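Local coordinates for Lin2111 protein (Listeria innocua, PDB 3EDP) that is of uncharacterised function but probably binds DNA and regulates transcription, at residues A[142-154]-A[158-172]. Numbering follows the deposited sequence.
Sequences RLILPLGLYPDLQ and FQIINIIELVNSGKY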
loop_
_atom_site.group_PDB
_atom_site.type_symbol
_atom_site.label_atom_id
_atom_site.label_comp_id
_atom_site.label_asym_id
_atom_site.label_seq_id
_atom_site.Cartn_x
_atom_site.Cartn_y
_atom_site.Cartn_z
ATOM N N ARG A 142 -7.479 4.411 11.149
ATOM C CA ARG A 142 -8.589 3.533 11.470
ATOM C C ARG A 142 -8.577 2.343 10.515
ATOM O O ARG A 142 -8.484 2.509 9.294
ATOM C CB ARG A 142 -9.920 4.287 11.428
ATOM C CG ARG A 142 -11.130 3.400 11.175
ATOM C CD ARG A 142 -12.294 3.724 12.112
ATOM N NE ARG A 142 -12.333 5.127 12.521
ATOM C CZ ARG A 142 -12.568 6.151 11.701
ATOM N NH1 ARG A 142 -12.767 5.941 10.402
ATOM N NH2 ARG A 142 -12.584 7.390 12.178
ATOM N N LEU A 143 -8.643 1.148 11.094
ATOM C CA LEU A 143 -8.643 -0.111 10.356
ATOM C C LEU A 143 -9.945 -0.868 10.592
ATOM O O LEU A 143 -10.448 -0.938 11.724
ATOM C CB LEU A 143 -7.513 -1.005 10.850
ATOM C CG LEU A 143 -6.119 -0.961 10.244
ATOM C CD1 LEU A 143 -5.437 0.360 10.552
ATOM C CD2 LEU A 143 -5.317 -2.138 10.784
ATOM N N ILE A 144 -10.472 -1.446 9.525
ATOM C CA ILE A 144 -11.663 -2.272 9.597
ATOM C C ILE A 144 -11.346 -3.649 9.010
ATOM O O ILE A 144 -10.941 -3.755 7.854
ATOM C CB ILE A 144 -12.831 -1.634 8.826
ATOM C CG1 ILE A 144 -13.073 -0.199 9.305
ATOM C CG2 ILE A 144 -14.095 -2.481 8.976
ATOM C CD1 ILE A 144 -13.641 -0.089 10.712
ATOM N N LEU A 145 -11.513 -4.692 9.817
ATOM C CA LEU A 145 -11.245 -6.074 9.407
ATOM C C LEU A 145 -12.451 -6.948 9.736
ATOM O O LEU A 145 -12.772 -7.134 10.898
ATOM C CB LEU A 145 -10.045 -6.632 10.173
ATOM C CG LEU A 145 -8.698 -5.905 10.136
ATOM C CD1 LEU A 145 -7.690 -6.605 11.051
ATOM C CD2 LEU A 145 -8.171 -5.854 8.732
ATOM N N PRO A 146 -13.123 -7.495 8.713
ATOM C CA PRO A 146 -14.275 -8.366 8.984
ATOM C C PRO A 146 -13.876 -9.618 9.763
ATOM O O PRO A 146 -12.875 -10.267 9.451
ATOM C CB PRO A 146 -14.771 -8.744 7.582
ATOM C CG PRO A 146 -14.227 -7.669 6.684
ATOM C CD PRO A 146 -12.900 -7.307 7.272
ATOM N N LEU A 147 -14.668 -9.932 10.784
ATOM C CA LEU A 147 -14.450 -11.089 11.636
ATOM C C LEU A 147 -14.303 -12.372 10.842
ATOM O O LEU A 147 -13.396 -13.158 11.097
ATOM C CB LEU A 147 -15.612 -11.242 12.616
ATOM C CG LEU A 147 -15.412 -10.637 13.998
ATOM C CD1 LEU A 147 -14.442 -11.492 14.790
ATOM C CD2 LEU A 147 -14.932 -9.194 13.890
ATOM N N GLY A 148 -15.208 -12.578 9.890
ATOM C CA GLY A 148 -15.211 -13.778 9.066
ATOM C C GLY A 148 -13.981 -13.953 8.190
ATOM O O GLY A 148 -13.762 -15.021 7.627
ATOM N N LEU A 149 -13.180 -12.901 8.067
ATOM C CA LEU A 149 -11.976 -12.943 7.249
ATOM C C LEU A 149 -10.732 -13.071 8.131
ATOM O O LEU A 149 -9.660 -13.444 7.658
ATOM C CB LEU A 149 -11.882 -11.679 6.387
ATOM C CG LEU A 149 -12.491 -11.692 4.978
ATOM C CD1 LEU A 149 -13.603 -12.719 4.829
ATOM C CD2 LEU A 149 -12.963 -10.306 4.574
ATOM N N TYR A 150 -10.876 -12.729 9.410
ATOM C CA TYR A 150 -9.796 -12.891 10.388
ATOM C C TYR A 150 -10.270 -13.702 11.609
ATOM O O TYR A 150 -10.022 -13.315 12.755
ATOM C CB TYR A 150 -9.235 -11.520 10.803
ATOM C CG TYR A 150 -8.681 -10.739 9.625
ATOM C CD1 TYR A 150 -7.312 -10.662 9.395
ATOM C CD2 TYR A 150 -9.533 -10.115 8.719
ATOM C CE1 TYR A 150 -6.806 -9.967 8.312
ATOM C CE2 TYR A 150 -9.032 -9.425 7.626
ATOM C CZ TYR A 150 -7.668 -9.352 7.431
ATOM O OH TYR A 150 -7.164 -8.673 6.345
ATOM N N PRO A 151 -10.934 -14.847 11.357
ATOM C CA PRO A 151 -11.624 -15.645 12.383
ATOM C C PRO A 151 -10.726 -16.150 13.512
ATOM O O PRO A 151 -11.187 -16.258 14.644
ATOM C CB PRO A 151 -12.148 -16.848 11.580
ATOM C CG PRO A 151 -11.207 -16.947 10.430
ATOM C CD PRO A 151 -11.010 -15.510 10.045
ATOM N N ASP A 152 -9.468 -16.453 13.213
ATOM C CA ASP A 152 -8.620 -17.159 14.171
ATOM C C ASP A 152 -7.718 -16.259 15.015
ATOM O O ASP A 152 -7.017 -16.736 15.908
ATOM C CB ASP A 152 -7.789 -18.224 13.449
ATOM C CG ASP A 152 -8.652 -19.274 12.770
ATOM O OD1 ASP A 152 -9.622 -19.747 13.404
ATOM O OD2 ASP A 152 -8.362 -19.625 11.605
ATOM N N LEU A 153 -7.737 -14.961 14.737
ATOM C CA LEU A 153 -6.891 -14.028 15.467
ATOM C C LEU A 153 -7.412 -13.764 16.880
ATOM O O LEU A 153 -8.577 -13.425 17.062
ATOM C CB LEU A 153 -6.787 -12.701 14.710
ATOM C CG LEU A 153 -5.799 -12.615 13.545
ATOM C CD1 LEU A 153 -6.176 -13.585 12.444
ATOM C CD2 LEU A 153 -5.744 -11.190 13.012
ATOM N N GLN A 154 -6.546 -13.921 17.874
ATOM C CA GLN A 154 -6.843 -13.436 19.219
ATOM C C GLN A 154 -6.349 -11.995 19.334
ATOM O O GLN A 154 -5.687 -11.494 18.420
ATOM C CB GLN A 154 -6.180 -14.319 20.273
ATOM C CG GLN A 154 -6.595 -15.777 20.167
ATOM C CD GLN A 154 -5.793 -16.684 21.075
ATOM O OE1 GLN A 154 -5.261 -16.248 22.099
ATOM N NE2 GLN A 154 -5.702 -17.958 20.705
ATOM N N PHE A 158 -3.310 -9.061 16.806
ATOM C CA PHE A 158 -3.542 -7.840 16.044
ATOM C C PHE A 158 -2.380 -6.866 16.206
ATOM O O PHE A 158 -2.548 -5.728 16.665
ATOM C CB PHE A 158 -4.882 -7.199 16.426
ATOM C CG PHE A 158 -6.074 -7.999 15.987
ATOM C CD1 PHE A 158 -6.725 -7.708 14.799
ATOM C CD2 PHE A 158 -6.527 -9.064 16.751
ATOM C CE1 PHE A 158 -7.815 -8.459 14.390
ATOM C CE2 PHE A 158 -7.617 -9.810 16.349
ATOM C CZ PHE A 158 -8.259 -9.512 15.167
ATOM N N GLN A 159 -1.190 -7.331 15.838
ATOM C CA GLN A 159 -0.002 -6.486 15.884
ATOM C C GLN A 159 -0.125 -5.404 14.825
ATOM O O GLN A 159 -0.448 -5.695 13.672
ATOM C CB GLN A 159 1.263 -7.321 15.673
ATOM C CG GLN A 159 1.365 -8.497 16.642
ATOM C CD GLN A 159 2.701 -9.226 16.553
ATOM O OE1 GLN A 159 3.366 -9.213 15.513
ATOM N NE2 GLN A 159 3.097 -9.864 17.645
ATOM N N ILE A 160 0.107 -4.155 15.214
ATOM C CA ILE A 160 -0.040 -3.051 14.267
ATOM C C ILE A 160 1.276 -2.370 13.899
ATOM O O ILE A 160 1.273 -1.249 13.408
ATOM C CB ILE A 160 -1.046 -1.989 14.758
ATOM C CG1 ILE A 160 -0.562 -1.363 16.068
ATOM C CG2 ILE A 160 -2.437 -2.596 14.890
ATOM C CD1 ILE A 160 -1.374 -0.155 16.503
ATOM N N ILE A 161 2.392 -3.048 14.147
ATOM C CA ILE A 161 3.705 -2.550 13.748
ATOM C C ILE A 161 3.759 -2.437 12.215
ATOM O O ILE A 161 4.216 -1.439 11.668
ATOM C CB ILE A 161 4.830 -3.507 14.218
ATOM C CG1 ILE A 161 4.843 -3.607 15.745
ATOM C CG2 ILE A 161 6.187 -3.059 13.683
ATOM C CD1 ILE A 161 4.873 -2.254 16.443
ATOM N N ASN A 162 3.269 -3.468 11.536
ATOM C CA ASN A 162 3.270 -3.522 10.080
ATOM C C ASN A 162 1.875 -3.874 9.569
ATOM O O ASN A 162 1.421 -5.020 9.695
ATOM C CB ASN A 162 4.298 -4.557 9.606
ATOM C CG ASN A 162 4.463 -4.586 8.075
ATOM O OD1 ASN A 162 5.398 -5.200 7.553
ATOM N ND2 ASN A 162 3.561 -3.935 7.364
ATOM N N ILE A 163 1.201 -2.887 8.983
ATOM C CA ILE A 163 -0.190 -3.052 8.578
ATOM C C ILE A 163 -0.361 -4.096 7.472
ATOM O O ILE A 163 -1.357 -4.824 7.443
ATOM C CB ILE A 163 -0.811 -1.711 8.115
ATOM C CG1 ILE A 163 -0.614 -0.637 9.186
ATOM C CG2 ILE A 163 -2.296 -1.888 7.801
ATOM C CD1 ILE A 163 -1.218 -1.017 10.542
ATOM N N ILE A 164 0.605 -4.164 6.560
ATOM C CA ILE A 164 0.538 -5.125 5.469
ATOM C C ILE A 164 0.626 -6.525 6.047
ATOM O O ILE A 164 -0.135 -7.425 5.670
ATOM C CB ILE A 164 1.680 -4.920 4.458
ATOM C CG1 ILE A 164 1.517 -3.590 3.733
ATOM C CG2 ILE A 164 1.710 -6.047 3.453
ATOM C CD1 ILE A 164 2.608 -3.343 2.728
ATOM N N GLU A 165 1.546 -6.709 6.986
ATOM C CA GLU A 165 1.643 -7.998 7.659
ATOM C C GLU A 165 0.312 -8.351 8.329
ATOM O O GLU A 165 -0.188 -9.465 8.183
ATOM C CB GLU A 165 2.794 -8.014 8.663
ATOM C CG GLU A 165 2.883 -9.307 9.455
ATOM C CD GLU A 165 4.262 -9.525 10.055
ATOM O OE1 GLU A 165 4.519 -10.620 10.589
ATOM O OE2 GLU A 165 5.095 -8.599 9.992
ATOM N N LEU A 166 -0.282 -7.390 9.031
ATOM C CA LEU A 166 -1.543 -7.641 9.735
ATOM C C LEU A 166 -2.664 -8.006 8.752
ATOM O O LEU A 166 -3.411 -8.964 8.968
ATOM C CB LEU A 166 -1.959 -6.420 10.568
ATOM C CG LEU A 166 -3.331 -6.525 11.255
ATOM C CD1 LEU A 166 -3.331 -7.673 12.238
ATOM C CD2 LEU A 166 -3.721 -5.231 11.961
ATOM N N VAL A 167 -2.773 -7.239 7.671
ATOM C CA VAL A 167 -3.822 -7.472 6.679
ATOM C C VAL A 167 -3.642 -8.826 5.995
ATOM O O VAL A 167 -4.605 -9.469 5.582
ATOM C CB VAL A 167 -3.862 -6.357 5.617
ATOM C CG1 VAL A 167 -4.781 -6.751 4.486
ATOM C CG2 VAL A 167 -4.321 -5.046 6.241
ATOM N N ASN A 168 -2.394 -9.260 5.910
ATOM C CA ASN A 168 -2.057 -10.519 5.264
ATOM C C ASN A 168 -2.238 -11.719 6.191
ATOM O O ASN A 168 -2.065 -12.863 5.778
ATOM C CB ASN A 168 -0.606 -10.457 4.798
ATOM C CG ASN A 168 -0.309 -11.435 3.712
ATOM O OD1 ASN A 168 0.714 -12.114 3.739
ATOM N ND2 ASN A 168 -1.203 -11.525 2.743
ATOM N N SER A 169 -2.591 -11.460 7.446
ATOM C CA SER A 169 -2.521 -12.496 8.473
ATOM C C SER A 169 -3.824 -13.286 8.698
ATOM O O SER A 169 -3.878 -14.172 9.548
ATOM C CB SER A 169 -2.054 -11.880 9.802
ATOM O OG SER A 169 -3.143 -11.284 10.481
ATOM N N GLY A 170 -4.874 -12.962 7.955
ATOM C CA GLY A 170 -6.143 -13.648 8.123
ATOM C C GLY A 170 -6.329 -14.809 7.156
ATOM O O GLY A 170 -5.366 -15.447 6.729
ATOM N N LYS A 171 -7.585 -15.079 6.814
ATOM C CA LYS A 171 -7.955 -16.190 5.938
ATOM C C LYS A 171 -7.327 -16.104 4.540
ATOM O O LYS A 171 -6.871 -17.104 3.998
ATOM C CB LYS A 171 -9.482 -16.235 5.819
ATOM C CG LYS A 171 -10.059 -17.490 5.200
ATOM C CD LYS A 171 -11.578 -17.495 5.359
ATOM C CE LYS A 171 -12.226 -18.609 4.555
ATOM N NZ LYS A 171 -13.711 -18.497 4.580
ATOM N N TYR A 172 -7.307 -14.904 3.963
ATOM C CA TYR A 172 -6.865 -14.716 2.590
ATOM C C TYR A 172 -5.553 -13.953 2.499
ATOM O O TYR A 172 -5.176 -13.230 3.412
ATOM C CB TYR A 172 -7.933 -13.985 1.778
ATOM C CG TYR A 172 -9.222 -14.747 1.647
ATOM C CD1 TYR A 172 -9.385 -15.709 0.659
ATOM C CD2 TYR A 172 -10.282 -14.508 2.516
ATOM C CE1 TYR A 172 -10.572 -16.416 0.541
ATOM C CE2 TYR A 172 -11.471 -15.208 2.405
ATOM C CZ TYR A 172 -11.610 -16.160 1.416
ATOM O OH TYR A 172 -12.792 -16.855 1.306
HETATM O O HOH W 1 -8.261 -12.561 5.085
#
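L143 and L145 on strand 137-146 pack against the short helix 163-167, one strand of the UTRA domain's antiparallel sheet packing on the helix that follows it after a loop. The axes of 142-146 and 163-167 run nearly parallel, 16° apart, and their 11.3 Å separation is bridged by apolar side chains. L143 CD2 meets L166 CD2 at 3.7 Å, and L145 CD1 approaches the edge of the F158 ring. Over one face of that ring lies L153 CD2, 3.8 Å from the F158 ring centroid and 17° off the normal, a CH-pi contact. F158 also meets the rings of F104 and Y126, which ties the connecting loop to the sheet.

Polar contacts join the turn 147-153 to the residues around V167 and K171. Y150 has CG anti to its carbonyl carbon, which swings the ring beneath L145 CD1, centred over one face, and carries the hydroxyl to the carbonyl of V167. There Y150 OH donates to V167 O at 2.8 Å, in the carbonyl plane on a lone pair. The nearby L166 O receives both S169 N and S169 OG, while L153 CD2 rests on the same S169 OG.

Between backbone and ring, G170 CA lies 3.4 Å from Y150 CD1. A water links L149 O, to which it donates, with Y172 N, from which it accepts. The same carbonyl takes a direct, nearly linear bond: K171 N to L149 O, 2.8 Å, with 175° at the hydrogen.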